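Local coordinates for protein geranyltranstransferase (Campylobacter jejuni, PDB 3NPK) that probably condenses geranyl diphosphate with isopentenyl diphosphate to make farnesyl diphosphate, a step in isoprenoid biosynthesis, at residues A[124-127]-A[128-132]; A[211-214]-A[215-219]. All coordinates share one frame; numbering follows the deposited sequence.

Contact 1 (A[124-127]-A[128-132]); sequences AHLK and DEIKI
Lys131 reaches back from the first turn of its helix to the loop before it, and its ammonium NZ bonds the carbonyl O of Ala124 at 3.0 Å. The nitrogen lies in the carbonyl plane, with a C=O...N angle of 154°. A bend at chi3 (-70°) in an otherwise extended chain brings NZ there, while the methylenes run alongside the loop, CG resting 3.9 Å from Leu126 CB. The same ammonium also bonds Ser122 O, so two carbonyls grip it, one at the end of helix 103-122 and one in the loop, and Asp128 OD1 forms a long salt bridge with NZ at 3.7 Å. One water ties the group together: it donates to Leu126 O at 2.7 Å and to Asp128 OD1 at 3.2 Å, and weakly accepts from Lys131 NZ. The loop bends in an inverse gamma turn centred on His125, with a weak bond from Leu126 N to Ala124 O.

Lys127 occupies the N-cap position, and its carbonyl O receives the N-H of Lys131 at 3.0 Å (N-H...O 160°), an early bond of the helix. Its side chain passes obliquely over Ile130, CE lying 3.8 Å from the CD1 methyl, and ends in a salt bridge to Glu191. Leu126 CD1 approaches Ile130 CG2 more loosely, at 4.3 Å.

The contact thus forms the short connection between helix 103-122 and helix 128-142 of this mainly helical prenyl synthase. Ala124 and Leu126 lean on helix 59-80, through Asp64 and through Gln61 and Val65, whereas Asp128 and Lys131 both pack against Ile132 of the second subunit, placing the start of helix 128-142 at the dimer interface.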
loop_
_atom_site.group_PDB
_atom_site.type_symbol
_atom_site.label_atom_id
_atom_site.label_comp_id
_atom_site.label_asym_id
_atom_site.label_seq_id
_atom_site.Cartn_x
_atom_site.Cartn_y
_atom_site.Cartn_z
ATOM N N ALA A 124 5.444 -4.627 14.274
ATOM C CA ALA A 124 5.717 -5.955 14.805
ATOM C C ALA A 124 6.802 -5.899 15.883
ATOM O O ALA A 124 7.695 -5.030 15.859
ATOM C CB ALA A 124 6.139 -6.901 13.699
ATOM N N HIS A 125 6.737 -6.830 16.823
ATOM C CA HIS A 125 7.728 -6.891 17.884
ATOM C C HIS A 125 8.950 -7.697 17.432
ATOM O O HIS A 125 9.176 -8.828 17.900
ATOM C CB HIS A 125 7.133 -7.472 19.167
ATOM C CG HIS A 125 8.006 -7.276 20.365
ATOM N ND1 HIS A 125 7.653 -6.470 21.429
ATOM C CD2 HIS A 125 9.237 -7.759 20.653
ATOM C CE1 HIS A 125 8.622 -6.484 22.328
ATOM N NE2 HIS A 125 9.596 -7.256 21.879
ATOM N N LEU A 126 9.693 -7.115 16.490
ATOM C CA LEU A 126 10.901 -7.690 15.906
ATOM C C LEU A 126 11.895 -6.553 15.733
ATOM O O LEU A 126 11.505 -5.387 15.657
ATOM C CB LEU A 126 10.586 -8.289 14.525
ATOM C CG LEU A 126 9.607 -9.457 14.507
ATOM C CD1 LEU A 126 9.112 -9.709 13.054
ATOM C CD2 LEU A 126 10.276 -10.719 15.077
ATOM N N LYS A 127 13.183 -6.880 15.654
ATOM C CA LYS A 127 14.198 -5.859 15.442
ATOM C C LYS A 127 13.918 -5.044 14.195
ATOM O O LYS A 127 13.432 -5.586 13.189
ATOM C CB LYS A 127 15.582 -6.497 15.313
ATOM C CG LYS A 127 16.081 -7.145 16.585
ATOM C CD LYS A 127 17.494 -7.625 16.394
ATOM C CE LYS A 127 17.534 -8.836 15.490
ATOM N NZ LYS A 127 18.839 -9.550 15.636
ATOM N N ASP A 128 14.241 -3.753 14.258
ATOM C CA ASP A 128 14.040 -2.852 13.114
ATOM C C ASP A 128 14.745 -3.360 11.854
ATOM O O ASP A 128 14.202 -3.237 10.760
ATOM C CB ASP A 128 14.495 -1.419 13.418
ATOM C CG ASP A 128 13.540 -0.688 14.355
ATOM O OD1 ASP A 128 12.393 -1.168 14.513
ATOM O OD2 ASP A 128 13.923 0.370 14.923
ATOM N N GLU A 129 15.938 -3.934 12.002
ATOM C CA GLU A 129 16.658 -4.459 10.847
ATOM C C GLU A 129 15.850 -5.556 10.142
ATOM O O GLU A 129 15.803 -5.624 8.906
ATOM C CB GLU A 129 18.039 -4.994 11.276
ATOM C CG GLU A 129 18.882 -5.562 10.137
ATOM C CD GLU A 129 20.239 -6.131 10.581
ATOM O OE1 GLU A 129 21.124 -6.289 9.708
ATOM O OE2 GLU A 129 20.426 -6.430 11.784
ATOM N N ILE A 130 15.227 -6.426 10.930
ATOM C CA ILE A 130 14.389 -7.489 10.382
ATOM C C ILE A 130 13.144 -6.896 9.727
ATOM O O ILE A 130 12.760 -7.289 8.627
ATOM C CB ILE A 130 13.959 -8.476 11.484
ATOM C CG1 ILE A 130 15.166 -9.256 12.027
ATOM C CG2 ILE A 130 12.863 -9.428 10.981
ATOM C CD1 ILE A 130 14.805 -10.132 13.199
ATOM N N LYS A 131 12.519 -5.931 10.390
ATOM C CA LYS A 131 11.292 -5.353 9.849
ATOM C C LYS A 131 11.531 -4.655 8.507
ATOM O O LYS A 131 10.688 -4.747 7.608
ATOM C CB LYS A 131 10.616 -4.430 10.871
ATOM C CG LYS A 131 10.136 -5.217 12.098
ATOM C CD LYS A 131 9.205 -4.384 12.993
ATOM C CE LYS A 131 9.929 -3.262 13.721
ATOM N NZ LYS A 131 9.045 -2.626 14.756
ATOM N N ILE A 132 12.675 -3.984 8.359
ATOM C CA ILE A 132 13.002 -3.352 7.077
ATOM C C ILE A 132 13.159 -4.411 5.983
ATOM O O ILE A 132 12.639 -4.246 4.878
ATOM C CB ILE A 132 14.257 -2.442 7.178
ATOM C CG1 ILE A 132 13.905 -1.186 7.976
ATOM C CG2 ILE A 132 14.792 -2.082 5.793
ATOM C CD1 ILE A 132 12.881 -0.290 7.310
HETATM O O HOH W 1 11.638 -3.085 16.980
#

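Contact 2 (A[211-214]-A[215-219]); sequences FQIN and DDIID
Ile213 and Ile217, one helical turn apart, form the close-packed side of a segment whose last five residues, DDIID, make up the second aspartate-rich DDxxD motif of trans-prenyl synthases. Ile213 CG2 meets the CD1 methyl of Ile217 at 3.8 Å; CG2 of Ile213 stands anti to its own backbone N. The pair is buried against helices 240-244 and 246-265, with Phe240, Val241, Ile250 and Leu256 around it. The backbone here is regularly helical: Ile217 N bonds Ile213 O at 3.0 Å, and Asp215 N bonds Phe211 O at 3.0 Å. Phe211 turns its ring away to stack on Tyr282, part of the pyrophosphate pocket.

The other side is looser. Gln212, in the one of its two conformers given here, bends at chi2 (-55°) and brings NE2 only to 4.0 Å from Asp215 OD2. The side chain of Asp215 lies about 7 Å from the bound pyrophosphate; in relatives the aspartates of this motif bind diphosphate through magnesium ions, probably their role here too. OD2 of Asp216 accepts the backbone N-H of Phe240. Ile218, though exposed, still makes one close approach, crossing the buried amide of Asn214, whose OD1 has a weak hydrogen bond to Lys253: the CD1 methyl of Ile218 stops 3.5 Å from Asn214 ND2.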
loop_
_atom_site.group_PDB
_atom_site.type_symbol
_atom_site.label_atom_id
_atom_site.label_comp_id
_atom_site.label_asym_id
_atom_site.label_seq_id
_atom_site.Cartn_x
_atom_site.Cartn_y
_atom_site.Cartn_z
ATOM N N PHE A 211 0.412 -24.647 -8.834
ATOM C CA PHE A 211 -0.993 -24.450 -8.498
ATOM C C PHE A 211 -1.783 -23.956 -9.708
ATOM O O PHE A 211 -2.911 -24.387 -9.936
ATOM C CB PHE A 211 -1.157 -23.456 -7.348
ATOM C CG PHE A 211 -0.583 -23.923 -6.043
ATOM C CD1 PHE A 211 -0.349 -25.268 -5.801
ATOM C CD2 PHE A 211 -0.302 -23.012 -5.039
ATOM C CE1 PHE A 211 0.170 -25.689 -4.587
ATOM C CE2 PHE A 211 0.220 -23.425 -3.826
ATOM C CZ PHE A 211 0.452 -24.769 -3.599
ATOM N N GLN A 212 -1.194 -23.052 -10.484
ATOM C CA GLN A 212 -1.891 -22.499 -11.640
ATOM C C GLN A 212 -2.042 -23.510 -12.774
ATOM O O GLN A 212 -3.088 -23.565 -13.436
ATOM C CB GLN A 212 -1.191 -21.229 -12.127
ATOM C CG GLN A 212 -1.321 -20.074 -11.154
ATOM C CD GLN A 212 -2.765 -19.782 -10.815
ATOM O OE1 GLN A 212 -3.615 -19.703 -11.700
ATOM N NE2 GLN A 212 -3.054 -19.620 -9.526
ATOM N N ILE A 213 -1.007 -24.309 -13.011
ATOM C CA ILE A 213 -1.107 -25.362 -14.019
ATOM C C ILE A 213 -2.187 -26.338 -13.606
ATOM O O ILE A 213 -3.014 -26.738 -14.425
ATOM C CB ILE A 213 0.213 -26.135 -14.197
ATOM C CG1 ILE A 213 1.328 -25.193 -14.641
ATOM C CG2 ILE A 213 0.024 -27.275 -15.210
ATOM C CD1 ILE A 213 2.701 -25.848 -14.652
ATOM N N ASN A 214 -2.192 -26.702 -12.328
ATOM C CA ASN A 214 -3.209 -27.599 -11.778
ATOM C C ASN A 214 -4.620 -27.066 -12.011
ATOM O O ASN A 214 -5.524 -27.825 -12.358
ATOM C CB ASN A 214 -2.973 -27.831 -10.277
ATOM C CG ASN A 214 -4.012 -28.752 -9.657
ATOM O OD1 ASN A 214 -4.115 -29.925 -10.023
ATOM N ND2 ASN A 214 -4.788 -28.226 -8.713
ATOM N N ASP A 215 -4.808 -25.763 -11.807
ATOM C CA ASP A 215 -6.109 -25.145 -12.064
ATOM C C ASP A 215 -6.530 -25.260 -13.526
ATOM O O ASP A 215 -7.687 -25.576 -13.821
ATOM C CB ASP A 215 -6.114 -23.681 -11.628
ATOM C CG ASP A 215 -6.106 -23.526 -10.124
ATOM O OD1 ASP A 215 -6.306 -24.536 -9.414
ATOM O OD2 ASP A 215 -5.896 -22.393 -9.644
ATOM N N ASP A 216 -5.602 -25.012 -14.444
ATOM C CA ASP A 216 -5.916 -25.119 -15.868
ATOM C C ASP A 216 -6.288 -26.555 -16.236
ATOM O O ASP A 216 -7.138 -26.787 -17.096
ATOM C CB ASP A 216 -4.750 -24.638 -16.732
ATOM C CG ASP A 216 -4.596 -23.125 -16.728
ATOM O OD1 ASP A 216 -5.410 -22.436 -16.069
ATOM O OD2 ASP A 216 -3.659 -22.628 -17.392
ATOM N N ILE A 217 -5.655 -27.521 -15.582
ATOM C CA ILE A 217 -5.957 -28.921 -15.856
ATOM C C ILE A 217 -7.347 -29.246 -15.328
ATOM O O ILE A 217 -8.158 -29.876 -16.015
ATOM C CB ILE A 217 -4.920 -29.864 -15.220
ATOM C CG1 ILE A 217 -3.593 -29.763 -15.964
ATOM C CG2 ILE A 217 -5.414 -31.317 -15.248
ATOM C CD1 ILE A 217 -2.404 -30.242 -15.152
ATOM N N ILE A 218 -7.627 -28.786 -14.116
ATOM C CA ILE A 218 -8.920 -29.025 -13.483
ATOM C C ILE A 218 -10.083 -28.423 -14.268
ATOM O O ILE A 218 -11.174 -29.000 -14.327
ATOM C CB ILE A 218 -8.931 -28.497 -12.038
ATOM C CG1 ILE A 218 -8.086 -29.408 -11.147
ATOM C CG2 ILE A 218 -10.354 -28.415 -11.504
ATOM C CD1 ILE A 218 -8.018 -28.955 -9.707
ATOM N N ASP A 219 -9.852 -27.269 -14.883
ATOM C CA ASP A 219 -10.903 -26.603 -15.647
ATOM C C ASP A 219 -11.393 -27.441 -16.825
ATOM O O ASP A 219 -12.586 -27.464 -17.122
ATOM C CB ASP A 219 -10.440 -25.228 -16.125
ATOM C CG ASP A 219 -10.436 -24.199 -15.009
ATOM O OD1 ASP A 219 -10.962 -24.500 -13.915
ATOM O OD2 ASP A 219 -9.903 -23.088 -15.226
#

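How the contacts relate
Contact 1 comes first along the chain and closes before contact 2 opens. Their centres are 37 Å apart on opposite sides of the centre of the chain, and their nearest atoms remain about 23 Å from each other. They share no helix: residues 124-132 cover the loop after helix 103-122 and the first turn of helix 128-142, while residues 211-219 lie near the C-terminal end of helix 194-220, close to the unmodelled residues 222-237. Both are parts of one polyprenyl synthetase fold. Their surroundings differ in kind, since contact 1 borders the second subunit and contact 2, untouched by it, lies beside the pyrophosphate site. One therefore belongs to the dimer interface, the other to the probable catalytic pocket.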